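Local coordinates for nitrate regulatory protein (Klebsiella oxytoca, PDB 4AKK) that responds to nitrate and nitrite and binds the leader RNA of the nasF operon to bring about transcription antitermination, at residues Ala99-Val102 with Asp103-Leu106; Val132-Leu135 with Pro136-Ala139; Phe159-Ile162 with Ile163-Leu166. All coordinates share one frame; numbering follows the deposited sequence.

All three contacts are local, each within one short run of chain in the nitrate-sensing NIT region. Contact 1 is a surface contact on helix 92-117, where a carboxylate and a bound water take part. Contact 2 is partly buried and joins helix 122-134 to helix 138-147 through a turn whose proline lacks an N-H. Contact 3 is buried in helix 152-167, nearer the centre of the chain, and combines an imidazole and two arginines with the apolar I162-L166 pair. Contact 2 touches both others: L106 packs on L135 and L138, V102 on L138, and I162 on both leucines. Contacts 1 and 3 do not touch, their nearest atoms being about 6 Å apart. Contacts 1 and 2 share a 1,2-ethanediol.

Contact 1: Ala99-Val102 with Asp103-Leu106; sequences AALV and DEQL. With EDO (1,2-ethanediol), chain E.
D103 folds back over the turn of helix that precedes it and meets the carbonyl of A99. Its CB lies 3.6 Å from A99 O and equally far from A100 O. CG sits beside the backbone N (chi1 -70°), which brings the carboxylate back along the helix. D103 CG is then 3.1 Å from A99 O. Both carboxylate oxygens are also near this carbonyl, but acceptors cannot bond to each other. The tip finds its partners elsewhere. D103 OD1 accepts a hydrogen bond from O1 of a 1,2-ethanediol, probably from the crystallisation liquor, at 2.7 Å. The same oxygen forms a salt bridge with R142 of helix 138-147.

The backbone is regular alpha helix. A99, A100, L101 and V102 each accept a bond from the N-H four residues on, the tightest being L106 N to V102 O at 2.7 Å. L101 O has a second donor: a water 2.7 Å away, which in turn accepts from Q105 NE2. The bend of the Q105 chain at chi2 (-55°) carries its amide to this water. L101 and E104 run side by side and point the same way, with L101 CD2 4.1 Å from E104 OE1. On another flank V102 CG1 meets L106 CD1 at 4.2 Å.

V102 and L106 both pack on L138 of helix 138-147, and D103 reaches R142 of the same helix; E104 is exposed. R142 probably compensates the repulsion between the D103 carboxylate and A99 O and, with the ethanediol bond, would favour an ionised D103.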
ATOM      1  N   ALA A  99      29.251  21.340   5.617  1.00 37.23           N
ATOM      2  CA  ALA A  99      29.777  20.692   4.426  1.00 39.77           C
ATOM      3  C   ALA A  99      30.900  19.713   4.764  1.00 40.06           C
ATOM      4  O   ALA A  99      31.031  18.665   4.133  1.00 41.38           O
ATOM      5  CB  ALA A  99      30.254  21.743   3.411  1.00 41.31           C
ATOM      6  N   ALA A 100      31.711  20.059   5.761  1.00 43.02           N
ATOM      7  CA  ALA A 100      32.800  19.193   6.201  1.00 40.82           C
ATOM      8  C   ALA A 100      32.267  17.911   6.827  1.00 42.69           C
ATOM      9  O   ALA A 100      32.784  16.816   6.584  1.00 41.84           O
ATOM     10  CB  ALA A 100      33.703  19.937   7.200  1.00 41.02           C
ATOM     11  N   LEU A 101      31.230  18.058   7.646  1.00 43.22           N
ATOM     12  CA  LEU A 101      30.579  16.918   8.285  1.00 44.77           C
ATOM     13  C   LEU A 101      29.928  15.979   7.277  1.00 42.02           C
ATOM     14  O   LEU A 101      29.984  14.755   7.421  1.00 41.80           O
ATOM     15  CB  LEU A 101      29.537  17.403   9.286  1.00 42.63           C
ATOM     16  CG  LEU A 101      30.134  18.149  10.475  1.00 48.17           C
ATOM     17  CD1 LEU A 101      29.042  18.493  11.468  1.00 42.87           C
ATOM     18  CD2 LEU A 101      31.219  17.304  11.130  1.00 49.05           C
ATOM     19  N   VAL A 102      29.296  16.561   6.263  1.00 41.80           N
ATOM     20  CA  VAL A 102      28.691  15.782   5.195  1.00 37.00           C
ATOM     21  C   VAL A 102      29.761  14.957   4.477  1.00 39.39           C
ATOM     22  O   VAL A 102      29.589  13.764   4.221  1.00 39.57           O
ATOM     23  CB  VAL A 102      28.002  16.704   4.164  1.00 40.59           C
ATOM     24  CG1 VAL A 102      27.781  15.963   2.867  1.00 31.77           C
ATOM     25  CG2 VAL A 102      26.690  17.285   4.719  1.00 33.57           C
ATOM     26  N   ASP A 103      30.866  15.607   4.136  1.00 38.20           N
ATOM     27  CA  ASP A 103      31.943  14.936   3.412  1.00 43.39           C
ATOM     28  C   ASP A 103      32.499  13.772   4.233  1.00 39.52           C
ATOM     29  O   ASP A 103      32.823  12.712   3.696  1.00 40.28           O
ATOM     30  CB  ASP A 103      33.053  15.936   3.088  1.00 45.79           C
ATOM     31  CG  ASP A 103      32.634  16.945   2.041  1.00 50.22           C
ATOM     32  OD1 ASP A 103      31.588  16.723   1.388  1.00 53.53           O
ATOM     33  OD2 ASP A 103      33.351  17.952   1.863  1.00 52.83           O
ATOM     34  N   GLU A 104      32.604  13.991   5.536  1.00 36.68           N
ATOM     35  CA  GLU A 104      33.009  12.955   6.477  1.00 42.53           C
ATOM     36  C   GLU A 104      32.033  11.778   6.481  1.00 45.12           C
ATOM     37  O   GLU A 104      32.452  10.616   6.483  1.00 43.38           O
ATOM     38  CB  GLU A 104      33.135  13.553   7.877  1.00 46.74           C
ATOM     39  CG  GLU A 104      33.082  12.557   9.025  1.00 58.27           C
ATOM     40  CD  GLU A 104      33.258  13.238  10.372  1.00 62.59           C
ATOM     41  OE1 GLU A 104      33.957  14.273  10.416  1.00 71.66           O
ATOM     42  OE2 GLU A 104      32.696  12.749  11.378  1.00 68.18           O
ATOM     43  N   GLN A 105      30.734  12.068   6.476  1.00 40.48           N
ATOM     44  CA  GLN A 105      29.742  10.994   6.440  1.00 36.51           C
ATOM     45  C   GLN A 105      29.660  10.303   5.072  1.00 34.48           C
ATOM     46  O   GLN A 105      29.367   9.114   4.993  1.00 39.58           O
ATOM     47  CB  GLN A 105      28.359  11.498   6.868  1.00 39.53           C
ATOM     48  CG  GLN A 105      28.301  11.993   8.306  1.00 44.00           C
ATOM     49  CD  GLN A 105      28.772  10.951   9.309  1.00 51.51           C
ATOM     50  OE1 GLN A 105      28.737   9.748   9.039  1.00 47.26           O
ATOM     51  NE2 GLN A 105      29.218  11.412  10.474  1.00 51.37           N
ATOM     52  N   LEU A 106      29.906  11.046   3.998  1.00 38.53           N
ATOM     53  CA  LEU A 106      29.889  10.466   2.657  1.00 35.79           C
ATOM     54  C   LEU A 106      30.887   9.322   2.559  1.00 37.05           C
ATOM     55  O   LEU A 106      30.602   8.264   1.990  1.00 37.76           O
ATOM     56  CB  LEU A 106      30.226  11.529   1.611  1.00 37.40           C
ATOM     57  CG  LEU A 106      29.051  12.287   0.991  1.00 41.79           C
ATOM     58  CD1 LEU A 106      29.552  13.399   0.056  1.00 40.16           C
ATOM     59  CD2 LEU A 106      28.116  11.327   0.265  1.00 36.08           C
TER
HETATM   60  C1  EDO E1394      31.290  16.513  -2.111  1.00 62.75           C
HETATM   61  O1  EDO E1394      31.705  15.591  -1.093  1.00 59.53           O
HETATM   62  C2  EDO E1394      31.033  15.782  -3.427  1.00 61.43           C
HETATM   63  O2  EDO E1394      31.045  16.730  -4.510  1.00 55.42           O
HETATM   64  O   HOH W   1      30.303  13.892   9.948  1.00 53.75           O

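Contact 2: Val132-Leu135 with Pro136-Ala139; sequences VWYL and PQLA. With EDO (1,2-ethanediol), chain E.
Y134 O accepts the N-H of Q137 at 3.0 Å. The donor stands above the carbonyl plane, 47° out of it. The next bond follows the same pattern, from L138 N to L135 O at 3.1 Å. Both span three residues, as in a tight turn or a 3-10 turn, rather than the four of an alpha helix.

P136 accounts for one missing bond. Its nitrogen has no hydrogen to give, and P136 CD lies 3.1 Å from V132 O, where a helical N-H would point. L135 CB lies 3.5 Å from P136 CD, a closeness set largely by the peptide link. The Q137 side chain turns back over the turn. Its CG lies beside the backbone N (chi1 -52°) and is 3.4 Å from Y134 O. The extended chain then runs alongside Y134 and points the same way, bringing Q137 OE1 to 3.9 Å from Y134 CD1. Ring and amide planes are 72° apart. W133 CD1 lies over the centre of one face of the Y134 ring, 4.0 Å above it. A139 N makes a weak bond to O2 of the ethanediol, 3.3 Å away.

This turn links helix 122-134 to helix 138-147. L135 packs on helix 92-117 and on I162, while V132, W133 and Y134 reach the second subunit. Proline thus removes the helical bond at V132 O, and two three-residue bonds hold the turn.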
ATOM      1  N   VAL A 132      23.487   7.594  -5.356  1.00 39.79           N
ATOM      2  CA  VAL A 132      24.889   7.884  -5.655  1.00 37.38           C
ATOM      3  C   VAL A 132      25.072   8.776  -6.894  1.00 43.91           C
ATOM      4  O   VAL A 132      26.100   9.436  -7.046  1.00 39.83           O
ATOM      5  CB  VAL A 132      25.695   6.577  -5.806  1.00 40.62           C
ATOM      6  CG1 VAL A 132      27.037   6.832  -6.459  1.00 56.23           C
ATOM      7  CG2 VAL A 132      25.877   5.925  -4.440  1.00 39.58           C
ATOM      8  N   TRP A 133      24.075   8.798  -7.775  1.00 39.28           N
ATOM      9  CA  TRP A 133      24.128   9.631  -8.976  1.00 44.61           C
ATOM     10  C   TRP A 133      24.103  11.118  -8.636  1.00 45.58           C
ATOM     11  O   TRP A 133      24.817  11.912  -9.243  1.00 40.45           O
ATOM     12  CB  TRP A 133      22.974   9.281  -9.919  1.00 52.64           C
ATOM     13  CG  TRP A 133      22.821  10.206 -11.091  1.00 59.25           C
ATOM     14  CD1 TRP A 133      22.269  11.454 -11.084  1.00 58.60           C
ATOM     15  CD2 TRP A 133      23.205   9.947 -12.447  1.00 67.62           C
ATOM     16  NE1 TRP A 133      22.295  11.992 -12.347  1.00 66.80           N
ATOM     17  CE2 TRP A 133      22.863  11.086 -13.203  1.00 69.93           C
ATOM     18  CE3 TRP A 133      23.808   8.863 -13.094  1.00 72.77           C
ATOM     19  CZ2 TRP A 133      23.105  11.172 -14.573  1.00 77.34           C
ATOM     20  CZ3 TRP A 133      24.046   8.951 -14.455  1.00 75.38           C
ATOM     21  CH2 TRP A 133      23.696  10.097 -15.180  1.00 80.79           C
ATOM     22  N   TYR A 134      23.294  11.486  -7.650  1.00 42.50           N
ATOM     23  CA  TYR A 134      23.157  12.885  -7.249  1.00 41.28           C
ATOM     24  C   TYR A 134      24.244  13.384  -6.306  1.00 46.50           C
ATOM     25  O   TYR A 134      24.495  14.581  -6.239  1.00 48.52           O
ATOM     26  CB  TYR A 134      21.799  13.119  -6.586  1.00 50.04           C
ATOM     27  CG  TYR A 134      20.650  13.092  -7.555  1.00 50.27           C
ATOM     28  CD1 TYR A 134      20.304  14.223  -8.282  1.00 49.08           C
ATOM     29  CD2 TYR A 134      19.914  11.933  -7.749  1.00 49.89           C
ATOM     30  CE1 TYR A 134      19.255  14.194  -9.182  1.00 57.00           C
ATOM     31  CE2 TYR A 134      18.867  11.898  -8.641  1.00 53.18           C
ATOM     32  CZ  TYR A 134      18.540  13.028  -9.355  1.00 57.65           C
ATOM     33  OH  TYR A 134      17.491  12.984 -10.243  1.00 68.27           O
ATOM     34  N   LEU A 135      24.874  12.482  -5.559  1.00 42.74           N
ATOM     35  CA  LEU A 135      25.850  12.898  -4.556  1.00 46.35           C
ATOM     36  C   LEU A 135      26.980  13.794  -5.082  1.00 45.37           C
ATOM     37  O   LEU A 135      27.322  14.783  -4.440  1.00 43.83           O
ATOM     38  CB  LEU A 135      26.402  11.692  -3.791  1.00 41.13           C
ATOM     39  CG  LEU A 135      25.388  11.093  -2.815  1.00 45.13           C
ATOM     40  CD1 LEU A 135      25.938   9.854  -2.121  1.00 39.74           C
ATOM     41  CD2 LEU A 135      24.944  12.131  -1.791  1.00 39.35           C
ATOM     42  N   PRO A 136      27.562  13.460  -6.249  1.00 46.47           N
ATOM     43  CA  PRO A 136      28.669  14.279  -6.763  1.00 48.34           C
ATOM     44  C   PRO A 136      28.250  15.690  -7.172  1.00 46.05           C
ATOM     45  O   PRO A 136      29.104  16.503  -7.513  1.00 50.87           O
ATOM     46  CB  PRO A 136      29.135  13.507  -8.003  1.00 50.68           C
ATOM     47  CG  PRO A 136      28.610  12.123  -7.830  1.00 43.14           C
ATOM     48  CD  PRO A 136      27.322  12.276  -7.089  1.00 48.63           C
ATOM     49  N   GLN A 137      26.957  15.982  -7.148  1.00 45.01           N
ATOM     50  CA  GLN A 137      26.489  17.307  -7.540  1.00 45.04           C
ATOM     51  C   GLN A 137      26.575  18.290  -6.381  1.00 44.90           C
ATOM     52  O   GLN A 137      26.360  19.485  -6.551  1.00 42.35           O
ATOM     53  CB  GLN A 137      25.063  17.238  -8.080  1.00 49.19           C
ATOM     54  CG  GLN A 137      24.886  16.203  -9.168  1.00 54.89           C
ATOM     55  CD  GLN A 137      23.633  16.426  -9.989  1.00 66.00           C
ATOM     56  OE1 GLN A 137      22.694  17.097  -9.551  1.00 63.86           O
ATOM     57  NE2 GLN A 137      23.610  15.859 -11.191  1.00 71.82           N
ATOM     58  N   LEU A 138      26.913  17.783  -5.202  1.00 43.81           N
ATOM     59  CA  LEU A 138      27.085  18.636  -4.036  1.00 41.66           C
ATOM     60  C   LEU A 138      28.118  19.739  -4.232  1.00 40.87           C
ATOM     61  O   LEU A 138      27.927  20.855  -3.757  1.00 43.03           O
ATOM     62  CB  LEU A 138      27.438  17.806  -2.809  1.00 41.37           C
ATOM     63  CG  LEU A 138      26.242  17.149  -2.135  1.00 45.28           C
ATOM     64  CD1 LEU A 138      26.706  16.212  -1.036  1.00 45.79           C
ATOM     65  CD2 LEU A 138      25.295  18.215  -1.596  1.00 39.69           C
ATOM     66  N   ALA A 139      29.213  19.435  -4.921  1.00 42.05           N
ATOM     67  CA  ALA A 139      30.249  20.439  -5.145  1.00 48.70           C
ATOM     68  C   ALA A 139      29.707  21.649  -5.915  1.00 39.81           C
ATOM     69  O   ALA A 139      29.900  22.790  -5.504  1.00 46.05           O
ATOM     70  CB  ALA A 139      31.447  19.833  -5.861  1.00 47.23           C
TER
HETATM   71  C1  EDO E1394      31.290  16.513  -2.111  1.00 62.75           C
HETATM   72  O1  EDO E1394      31.705  15.591  -1.093  1.00 59.53           O
HETATM   73  C2  EDO E1394      31.033  15.782  -3.427  1.00 61.43           C
HETATM   74  O2  EDO E1394      31.045  16.730  -4.510  1.00 55.42           O

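Contact 3: Phe159-Ile162 with Ile163-Leu166; sequences FSRI and IRHL
The imidazole of H165 and the side chain of R161 lie side by side and point the same way, with guanidinium and ring planes 32° apart. The aliphatic part does the touching: R161 CG is 3.6 Å from H165 NE2, and the guanidinium lies farther off. R161 O also approaches the ring obliquely, 3.1 Å from H165 CD2. Another flat group comes near, the R164 guanidinium: R164 NH2 is 4.0 Å from R161 CG. With chi1 at 169°, R161 CG lies opposite the backbone N, and this carries it toward the H165 ring. Beyond the helix, the H165 ring lies nearly parallel to the Y134 ring, planes about 10° apart, on the face away from W133. H165 also packs on A332 of the second subunit.

These residues form two turns in a largely buried part of helix 152-167 in the all-helical NIT region. Its backbone bonds run from each N-H to the carbonyl four residues back. I163 N reaches F159 O at 3.0 Å and R164 N reaches S160 O at 2.9 Å. The H165 N to R161 O bond is longer, at 3.3 Å. S160 OG is hydrogen-bonded to T156 O of its own helix and to R77 NH1.

The apolar flank carries I162 and L166, which lie alongside each other, I162 CG2 meeting L166 CD1 at 4.0 Å. I162 continues onto L138, and L166 onto L69 and L73 of helix 56-85. I163 faces another neighbour, E197 of helix 180-212, while I163 CG1 rests 3.3 Å from F159 O.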
ATOM      1  N   PHE A 159      19.037  20.027  -2.139  1.00 29.36           N
ATOM      2  CA  PHE A 159      19.373  19.262  -0.940  1.00 29.38           C
ATOM      3  C   PHE A 159      18.281  18.228  -0.662  1.00 31.87           C
ATOM      4  O   PHE A 159      18.568  17.059  -0.401  1.00 30.06           O
ATOM      5  CB  PHE A 159      19.546  20.174   0.277  1.00 31.36           C
ATOM      6  CG  PHE A 159      20.871  20.877   0.327  1.00 30.46           C
ATOM      7  CD1 PHE A 159      22.042  20.162   0.513  1.00 34.37           C
ATOM      8  CD2 PHE A 159      20.947  22.247   0.176  1.00 31.51           C
ATOM      9  CE1 PHE A 159      23.266  20.804   0.548  1.00 33.05           C
ATOM     10  CE2 PHE A 159      22.166  22.896   0.206  1.00 31.52           C
ATOM     11  CZ  PHE A 159      23.326  22.175   0.392  1.00 31.94           C
ATOM     12  N   SER A 160      17.023  18.665  -0.722  1.00 27.27           N
ATOM     13  CA  SER A 160      15.909  17.786  -0.429  1.00 25.55           C
ATOM     14  C   SER A 160      15.883  16.580  -1.359  1.00 28.46           C
ATOM     15  O   SER A 160      15.492  15.497  -0.946  1.00 28.99           O
ATOM     16  CB  SER A 160      14.584  18.542  -0.532  1.00 31.17           C
ATOM     17  OG  SER A 160      14.510  19.560   0.446  1.00 32.17           O
ATOM     18  N   ARG A 161      16.262  16.783  -2.622  1.00 26.82           N
ATOM     19  CA  ARG A 161      16.260  15.706  -3.610  1.00 31.13           C
ATOM     20  C   ARG A 161      17.346  14.658  -3.327  1.00 30.15           C
ATOM     21  O   ARG A 161      17.099  13.459  -3.434  1.00 30.01           O
ATOM     22  CB  ARG A 161      16.423  16.267  -5.023  1.00 30.26           C
ATOM     23  CG  ARG A 161      16.690  15.193  -6.068  1.00 39.88           C
ATOM     24  CD  ARG A 161      16.706  15.761  -7.471  1.00 46.57           C
ATOM     25  NE  ARG A 161      17.812  16.692  -7.670  1.00 49.85           N
ATOM     26  CZ  ARG A 161      18.104  17.268  -8.831  1.00 55.54           C
ATOM     27  NH1 ARG A 161      17.374  17.003  -9.907  1.00 57.44           N
ATOM     28  NH2 ARG A 161      19.127  18.109  -8.916  1.00 53.36           N
ATOM     29  N   ILE A 162      18.545  15.112  -2.969  1.00 29.39           N
ATOM     30  CA  ILE A 162      19.604  14.196  -2.568  1.00 31.54           C
ATOM     31  C   ILE A 162      19.150  13.370  -1.364  1.00 31.45           C
ATOM     32  O   ILE A 162      19.322  12.151  -1.316  1.00 31.25           O
ATOM     33  CB  ILE A 162      20.888  14.956  -2.204  1.00 33.92           C
ATOM     34  CG1 ILE A 162      21.488  15.600  -3.458  1.00 37.73           C
ATOM     35  CG2 ILE A 162      21.905  14.012  -1.556  1.00 33.60           C
ATOM     36  CD1 ILE A 162      22.656  16.523  -3.185  1.00 38.15           C
ATOM     37  N   ILE A 163      18.545  14.055  -0.404  1.00 26.44           N
ATOM     38  CA  ILE A 163      18.029  13.424   0.801  1.00 27.44           C
ATOM     39  C   ILE A 163      16.959  12.361   0.535  1.00 30.77           C
ATOM     40  O   ILE A 163      16.977  11.276   1.130  1.00 28.88           O
ATOM     41  CB  ILE A 163      17.501  14.493   1.804  1.00 21.97           C
ATOM     42  CG1 ILE A 163      18.690  15.255   2.412  1.00 28.56           C
ATOM     43  CG2 ILE A 163      16.675  13.818   2.901  1.00 27.90           C
ATOM     44  CD1 ILE A 163      18.324  16.570   3.129  1.00 27.03           C
ATOM     45  N   ARG A 164      16.032  12.668  -0.360  1.00 27.88           N
ATOM     46  CA  ARG A 164      14.939  11.747  -0.662  1.00 27.03           C
ATOM     47  C   ARG A 164      15.405  10.426  -1.289  1.00 28.64           C
ATOM     48  O   ARG A 164      14.885   9.353  -0.966  1.00 28.62           O
ATOM     49  CB  ARG A 164      13.918  12.428  -1.578  1.00 27.62           C
ATOM     50  CG  ARG A 164      12.863  11.476  -2.152  1.00 33.11           C
ATOM     51  CD  ARG A 164      11.740  12.249  -2.821  1.00 38.85           C
ATOM     52  NE  ARG A 164      12.264  13.211  -3.781  1.00 39.40           N
ATOM     53  CZ  ARG A 164      12.456  12.948  -5.070  1.00 50.31           C
ATOM     54  NH1 ARG A 164      12.148  11.748  -5.560  1.00 46.10           N
ATOM     55  NH2 ARG A 164      12.943  13.890  -5.867  1.00 44.70           N
ATOM     56  N   HIS A 165      16.373  10.501  -2.196  1.00 31.66           N
ATOM     57  CA  HIS A 165      16.924   9.293  -2.805  1.00 33.47           C
ATOM     58  C   HIS A 165      17.742   8.460  -1.823  1.00 30.00           C
ATOM     59  O   HIS A 165      17.800   7.244  -1.941  1.00 32.90           O
ATOM     60  CB  HIS A 165      17.746   9.635  -4.038  1.00 33.51           C
ATOM     61  CG  HIS A 165      16.923  10.198  -5.150  1.00 42.16           C
ATOM     62  ND1 HIS A 165      15.809   9.727  -5.754  1.00 49.89           N
ATOM     63  CD2 HIS A 165      17.188  11.419  -5.733  1.00 36.48           C
ATOM     64  CE1 HIS A 165      15.435  10.654  -6.693  1.00 43.59           C
ATOM     65  NE2 HIS A 165      16.284  11.664  -6.663  1.00 41.31           N
ATOM     66  N   LEU A 166      18.355   9.118  -0.848  1.00 30.28           N
ATOM     67  CA  LEU A 166      19.104   8.405   0.179  1.00 29.90           C
ATOM     68  C   LEU A 166      18.123   7.645   1.047  1.00 30.34           C
ATOM     69  O   LEU A 166      18.318   6.469   1.320  1.00 30.07           O
ATOM     70  CB  LEU A 166      19.931   9.372   1.029  1.00 27.42           C
ATOM     71  CG  LEU A 166      21.202   9.866   0.347  1.00 28.33           C
ATOM     72  CD1 LEU A 166      21.812  11.018   1.128  1.00 29.77           C
ATOM     73  CD2 LEU A 166      22.196   8.709   0.188  1.00 32.43           C
TER